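Local atomic coordinates of ArtJ (Geobacillus stearothermophilus, PDB entry 2PVU), a protein that binds the basic amino acids arginine, lysine and histidine and probably delivers them to its cognate ATP-binding cassette transporter, Art(MP)2. Residues A[87-90]-A[91-95]; A[109-112]-A[113-116]. One frame throughout, in Å; residues are numbered along the deposited sequence.

Contact 1: A[87-90]-A[91-95]; sequences IGWD and PLFAS. With LYS (lysine), chain E.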
loop_
_atom_site.group_PDB
_atom_site.type_symbol
_atom_site.label_atom_id
_atom_site.label_comp_id
_atom_site.label_asym_id
_atom_site.label_seq_id
_atom_site.Cartn_x
_atom_site.Cartn_y
_atom_site.Cartn_z
ATOM N N ILE A 87 8.724 7.623 7.064
ATOM C CA ILE A 87 9.452 8.623 6.317
ATOM C C ILE A 87 8.701 9.263 5.177
ATOM O O ILE A 87 9.185 10.261 4.598
ATOM C CB ILE A 87 10.828 8.131 5.857
ATOM C CG1 ILE A 87 10.701 6.842 5.062
ATOM C CG2 ILE A 87 11.750 7.974 7.096
ATOM C CD1 ILE A 87 12.035 6.417 4.385
ATOM N N GLY A 88 7.526 8.734 4.853
ATOM C CA GLY A 88 6.740 9.371 3.794
ATOM C C GLY A 88 7.036 8.659 2.469
ATOM O O GLY A 88 8.032 7.948 2.347
ATOM N N TRP A 89 6.154 8.834 1.495
ATOM C CA TRP A 89 6.113 7.944 0.341
ATOM C C TRP A 89 7.258 8.278 -0.623
ATOM O O TRP A 89 8.062 7.401 -1.014
ATOM C CB TRP A 89 4.751 8.138 -0.336
ATOM C CG TRP A 89 4.495 7.317 -1.586
ATOM C CD1 TRP A 89 4.363 7.802 -2.899
ATOM C CD2 TRP A 89 4.365 5.911 -1.663
ATOM N NE1 TRP A 89 4.111 6.755 -3.756
ATOM C CE2 TRP A 89 4.131 5.579 -3.027
ATOM C CE3 TRP A 89 4.433 4.867 -0.709
ATOM C CZ2 TRP A 89 3.940 4.241 -3.449
ATOM C CZ3 TRP A 89 4.225 3.521 -1.129
ATOM C CH2 TRP A 89 3.977 3.221 -2.471
ATOM N N ASP A 90 7.304 9.519 -1.076
ATOM C CA ASP A 90 8.346 9.839 -2.044
ATOM C C ASP A 90 9.760 9.738 -1.411
ATOM O O ASP A 90 10.706 9.204 -2.038
ATOM C CB ASP A 90 8.067 11.174 -2.741
ATOM C CG ASP A 90 6.930 11.035 -3.768
ATOM O OD1 ASP A 90 7.107 10.311 -4.780
ATOM O OD2 ASP A 90 5.853 11.609 -3.557
ATOM N N PRO A 91 9.909 10.225 -0.169
ATOM C CA PRO A 91 11.183 9.975 0.534
ATOM C C PRO A 91 11.564 8.533 0.663
ATOM O O PRO A 91 12.762 8.244 0.630
ATOM C CB PRO A 91 10.954 10.574 1.918
ATOM C CG PRO A 91 10.004 11.790 1.593
ATOM C CD PRO A 91 9.026 11.125 0.600
ATOM N N LEU A 92 10.581 7.644 0.830
ATOM C CA LEU A 92 10.860 6.198 0.996
ATOM C C LEU A 92 11.624 5.690 -0.237
ATOM O O LEU A 92 12.660 5.000 -0.117
ATOM C CB LEU A 92 9.567 5.415 1.235
ATOM C CG LEU A 92 9.671 3.876 1.164
ATOM C CD1 LEU A 92 10.726 3.393 2.176
ATOM C CD2 LEU A 92 8.292 3.247 1.414
ATOM N N PHE A 93 11.148 6.067 -1.417
ATOM C CA PHE A 93 11.778 5.591 -2.647
ATOM C C PHE A 93 13.135 6.229 -2.877
ATOM O O PHE A 93 14.073 5.563 -3.335
ATOM C CB PHE A 93 10.838 5.755 -3.851
ATOM C CG PHE A 93 9.705 4.755 -3.826
ATOM C CD1 PHE A 93 9.808 3.536 -4.493
ATOM C CD2 PHE A 93 8.581 5.006 -3.053
ATOM C CE1 PHE A 93 8.780 2.603 -4.419
ATOM C CE2 PHE A 93 7.552 4.083 -2.958
ATOM C CZ PHE A 93 7.648 2.872 -3.638
ATOM N N ALA A 94 13.246 7.509 -2.550
ATOM C CA ALA A 94 14.523 8.197 -2.621
ATOM C C ALA A 94 15.565 7.565 -1.705
ATOM O O ALA A 94 16.709 7.397 -2.119
ATOM C CB ALA A 94 14.359 9.683 -2.297
ATOM N N SER A 95 15.152 7.203 -0.482
ATOM C CA SER A 95 16.011 6.627 0.550
ATOM C C SER A 95 16.396 5.175 0.280
ATOM O O SER A 95 17.457 4.732 0.713
ATOM C CB SER A 95 15.280 6.693 1.897
ATOM O OG SER A 95 15.329 8.032 2.368
HETATM N N LYS E . -0.219 -0.145 -3.889
HETATM C CA LYS E . -0.129 1.180 -4.588
HETATM C C LYS E . 1.303 1.387 -5.099
HETATM O O LYS E . 1.572 2.341 -5.815
HETATM C CB LYS E . -0.488 2.309 -3.629
HETATM C CG LYS E . 0.440 2.335 -2.391
HETATM C CD LYS E . 0.420 3.714 -1.698
HETATM C CE LYS E . 0.886 3.566 -0.257
HETATM N NZ LYS E . 1.071 4.960 0.417
HETATM O OXT LYS E . 2.224 0.603 -4.780
#
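The carbonyl oxygen of Trp89 receives two backbone amides of the next helical turn, both weakly: Leu92 N at 3.1 Å, strongly bent, and Phe93 N at 3.4 Å, straighter. Leu92 N also gives a better bond to Gly88 O at 3.0 Å, approaching from 32° out of the carbonyl plane, and thus divides its hydrogen between two acceptors. The regular i to i+4 pattern continues with Ala94 N, which reaches Asp90 O at 3.1 Å, nearly straight and in the carbonyl plane. Gly88 is the N-cap of helix 89-98, and its positive phi would jam a side chain against the carbonyl oxygen of Ile87. The same Ile87 oxygen lies against the ring of Pro91, which sits in the first turn, where its missing N-H costs no helical bond.

This helix start forms part of the ligand pocket of a family 3 solute-binding protein, and Trp89 is one of the residues that line it against the bound lysine. With CG anti to the backbone N (chi1 179°), its indole is a wall between two neighbours. Over one face runs the aliphatic chain of the ligand, Trp89 CZ3 lying 3.5 Å from the ligand CE, with the ligand NZ also above this face, toward the rim. Phe93 comes from the opposite face in an edge-to-face stack, its CE2 3.6 Å from Trp89 CZ2 and the planes at 69°. The edge of the Phe93 ring also meets Trp89 O, in plane, through CD2. Trp89 NE1 is bonded to Ala155 O, which helps fix the rotation of the indole, while Asp90 bonds Asn154 through OD2. Just before the cap, Ile87 CD1 rests on the backbone of Leu92, 3.6 Å from its CA, and the two side chains cross at about a right angle.

Contact 2: A[109-112]-A[113-116]; sequences TITD and ERKQ. With LYS (lysine), chain E; SO4 (sulfate ion), chain D.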
loop_
_atom_site.group_PDB
_atom_site.type_symbol
_atom_site.label_atom_id
_atom_site.label_comp_id
_atom_site.label_asym_id
_atom_site.label_seq_id
_atom_site.Cartn_x
_atom_site.Cartn_y
_atom_site.Cartn_z
ATOM N N THR A 109 2.863 -2.109 -4.366
ATOM C CA THR A 109 2.631 -3.053 -5.459
ATOM C C THR A 109 3.937 -3.393 -6.151
ATOM O O THR A 109 4.734 -2.519 -6.489
ATOM C CB THR A 109 1.626 -2.484 -6.467
ATOM O OG1 THR A 109 0.377 -2.214 -5.800
ATOM C CG2 THR A 109 1.388 -3.443 -7.632
ATOM N N ILE A 110 4.155 -4.682 -6.335
ATOM C CA ILE A 110 5.291 -5.143 -7.159
ATOM C C ILE A 110 4.985 -4.797 -8.619
ATOM O O ILE A 110 3.947 -5.219 -9.139
ATOM C CB ILE A 110 5.413 -6.705 -7.067
ATOM C CG1 ILE A 110 5.649 -7.140 -5.626
ATOM C CG2 ILE A 110 6.521 -7.231 -8.037
ATOM C CD1 ILE A 110 5.448 -8.661 -5.346
ATOM N N THR A 111 5.870 -4.073 -9.318
ATOM C CA THR A 111 5.647 -3.803 -10.760
ATOM C C THR A 111 6.924 -3.949 -11.540
ATOM O O THR A 111 8.019 -3.843 -10.978
ATOM C CB THR A 111 5.113 -2.374 -11.074
ATOM O OG1 THR A 111 6.113 -1.406 -10.729
ATOM C CG2 THR A 111 3.828 -2.104 -10.292
ATOM N N ASP A 112 6.797 -4.197 -12.850
ATOM C CA ASP A 112 7.994 -4.410 -13.654
ATOM C C ASP A 112 8.877 -3.187 -13.669
ATOM O O ASP A 112 10.109 -3.287 -13.619
ATOM C CB ASP A 112 7.603 -4.800 -15.084
ATOM C CG ASP A 112 7.225 -6.275 -15.200
ATOM O OD1 ASP A 112 7.466 -7.047 -14.233
ATOM O OD2 ASP A 112 6.717 -6.665 -16.279
ATOM N N GLU A 113 8.253 -2.030 -13.744
ATOM C CA GLU A 113 9.016 -0.794 -13.768
ATOM C C GLU A 113 9.779 -0.586 -12.475
ATOM O O GLU A 113 10.924 -0.195 -12.505
ATOM C CB GLU A 113 8.114 0.407 -14.007
ATOM C CG GLU A 113 8.941 1.663 -14.276
ATOM C CD GLU A 113 8.376 2.850 -13.574
ATOM O OE1 GLU A 113 7.858 3.719 -14.316
ATOM O OE2 GLU A 113 8.426 2.905 -12.301
ATOM N N ARG A 114 9.137 -0.831 -11.326
ATOM C CA ARG A 114 9.845 -0.739 -10.051
ATOM C C ARG A 114 10.961 -1.767 -9.884
ATOM O O ARG A 114 11.947 -1.475 -9.222
ATOM C CB ARG A 114 8.874 -0.827 -8.889
ATOM C CG ARG A 114 8.099 0.477 -8.713
ATOM C CD ARG A 114 6.883 0.243 -7.823
ATOM N NE ARG A 114 6.083 1.474 -7.601
ATOM C CZ ARG A 114 4.938 1.509 -6.921
ATOM N NH1 ARG A 114 4.414 0.390 -6.429
ATOM N NH2 ARG A 114 4.297 2.666 -6.731
ATOM N N LYS A 115 10.801 -2.955 -10.464
ATOM C CA LYS A 115 11.862 -3.981 -10.397
ATOM C C LYS A 115 13.118 -3.537 -11.168
ATOM O O LYS A 115 14.206 -4.128 -11.017
ATOM C CB LYS A 115 11.353 -5.329 -10.952
ATOM C CG LYS A 115 10.390 -6.048 -10.028
ATOM C CD LYS A 115 9.498 -6.973 -10.845
ATOM C CE LYS A 115 9.844 -8.394 -10.724
ATOM N NZ LYS A 115 8.627 -9.181 -11.049
ATOM N N GLN A 116 12.999 -2.510 -12.009
ATOM C CA GLN A 116 14.188 -1.983 -12.683
ATOM C C GLN A 116 15.131 -1.299 -11.701
ATOM O O GLN A 116 16.344 -1.237 -11.924
ATOM C CB GLN A 116 13.818 -0.990 -13.769
ATOM C CG GLN A 116 13.262 -1.642 -15.007
ATOM C CD GLN A 116 12.848 -0.610 -16.037
ATOM O OE1 GLN A 116 12.757 0.599 -15.745
ATOM N NE2 GLN A 116 12.603 -1.075 -17.250
HETATM N N LYS E . -0.219 -0.145 -3.889
HETATM C CA LYS E . -0.129 1.180 -4.588
HETATM C C LYS E . 1.303 1.387 -5.099
HETATM O O LYS E . 1.572 2.341 -5.815
HETATM C CB LYS E . -0.488 2.309 -3.629
HETATM C CG LYS E . 0.440 2.335 -2.391
HETATM C CD LYS E . 0.420 3.714 -1.698
HETATM C CE LYS E . 0.886 3.566 -0.257
HETATM N NZ LYS E . 1.071 4.960 0.417
HETATM O OXT LYS E . 2.224 0.603 -4.780
HETATM S S SO4 D . 4.573 -1.216 -14.999
HETATM O O1 SO4 D . 4.434 0.090 -14.337
HETATM O O2 SO4 D . 4.599 -1.002 -16.454
HETATM O O3 SO4 D . 3.435 -2.095 -14.706
HETATM O O4 SO4 D . 5.810 -1.861 -14.595
#
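Arg114 and Thr109 meet through a charged hydrogen-bond network built round the carboxylate of the bound lysine. The guanidinium grips that carboxylate with two hydrogen bonds side by side, NH1 to the ligand OXT at 2.7 Å and NH2 to the ligand O at 2.9 Å. The other hydrogen of NH1 goes to Thr109 O, 2.9 Å away, on a lone pair in the carbonyl plane and only 6° out of the guanidinium plane. Thr109 N donates almost straight to the ligand OXT at 2.8 Å, and Thr109 OG1 takes a bond from the ligand N while also pairing with Glu224. The Arg114 chain is extended from CG to NE, which carries the flat group from the helix to the ligand.

Backbone and capping bonds set the base of that arm. Thr111 is the N-cap of the short, weakly bonded helix: its OG1, placed between backbone N and carbonyl carbon (chi1 66°), accepts from Arg114 N at 3.1 Å and touches the CB, CG and CD of Arg114. Thr111 O takes Lys115 N, also one turn on. At the same helix start a sulfate, probably from the crystallisation liquor, receives Glu113 N through its O4 at 2.6 Å.

Looser contacts complete the turn: Ile110 CG2 packs against Lys115 CD, and Asp112 OD1 stays 4.0 Å from Lys115 NZ, beyond a salt bridge.

A methionine in place of Arg114 would probably leave the ligand carboxylate without its two-armed charged partner and Thr109 O without its donor. The paired arms and the Thr109 amide meet the carboxylate, and Thr109 OG1 the amino group, which is consistent with this contact recognising the alpha-amino-acid end of the ligand rather than its side chain.

Overall arrangement
From the N terminus, strand 82-86 runs into contact 1, which turns the chain through the N-cap into helix 89-98; backbone bonds from Ile87 and Gly88 to Thr48 tie this turn to the end of strand 44-48. The chain then passes through strand 103-104 of the same parallel sheet, and the loop after it enters the short helix 112-115 at contact 2, ahead of strand 118-120. Here Ile110 bonds the backbone of Tyr225, in strand 224-231 of the mixed sheet. The two local turns follow in series without nesting or crossing. Their centres lie about 16 Å apart, yet Trp89 CZ2 packs 3.7 Å from Arg114 NH2, and both reach the same bound lysine.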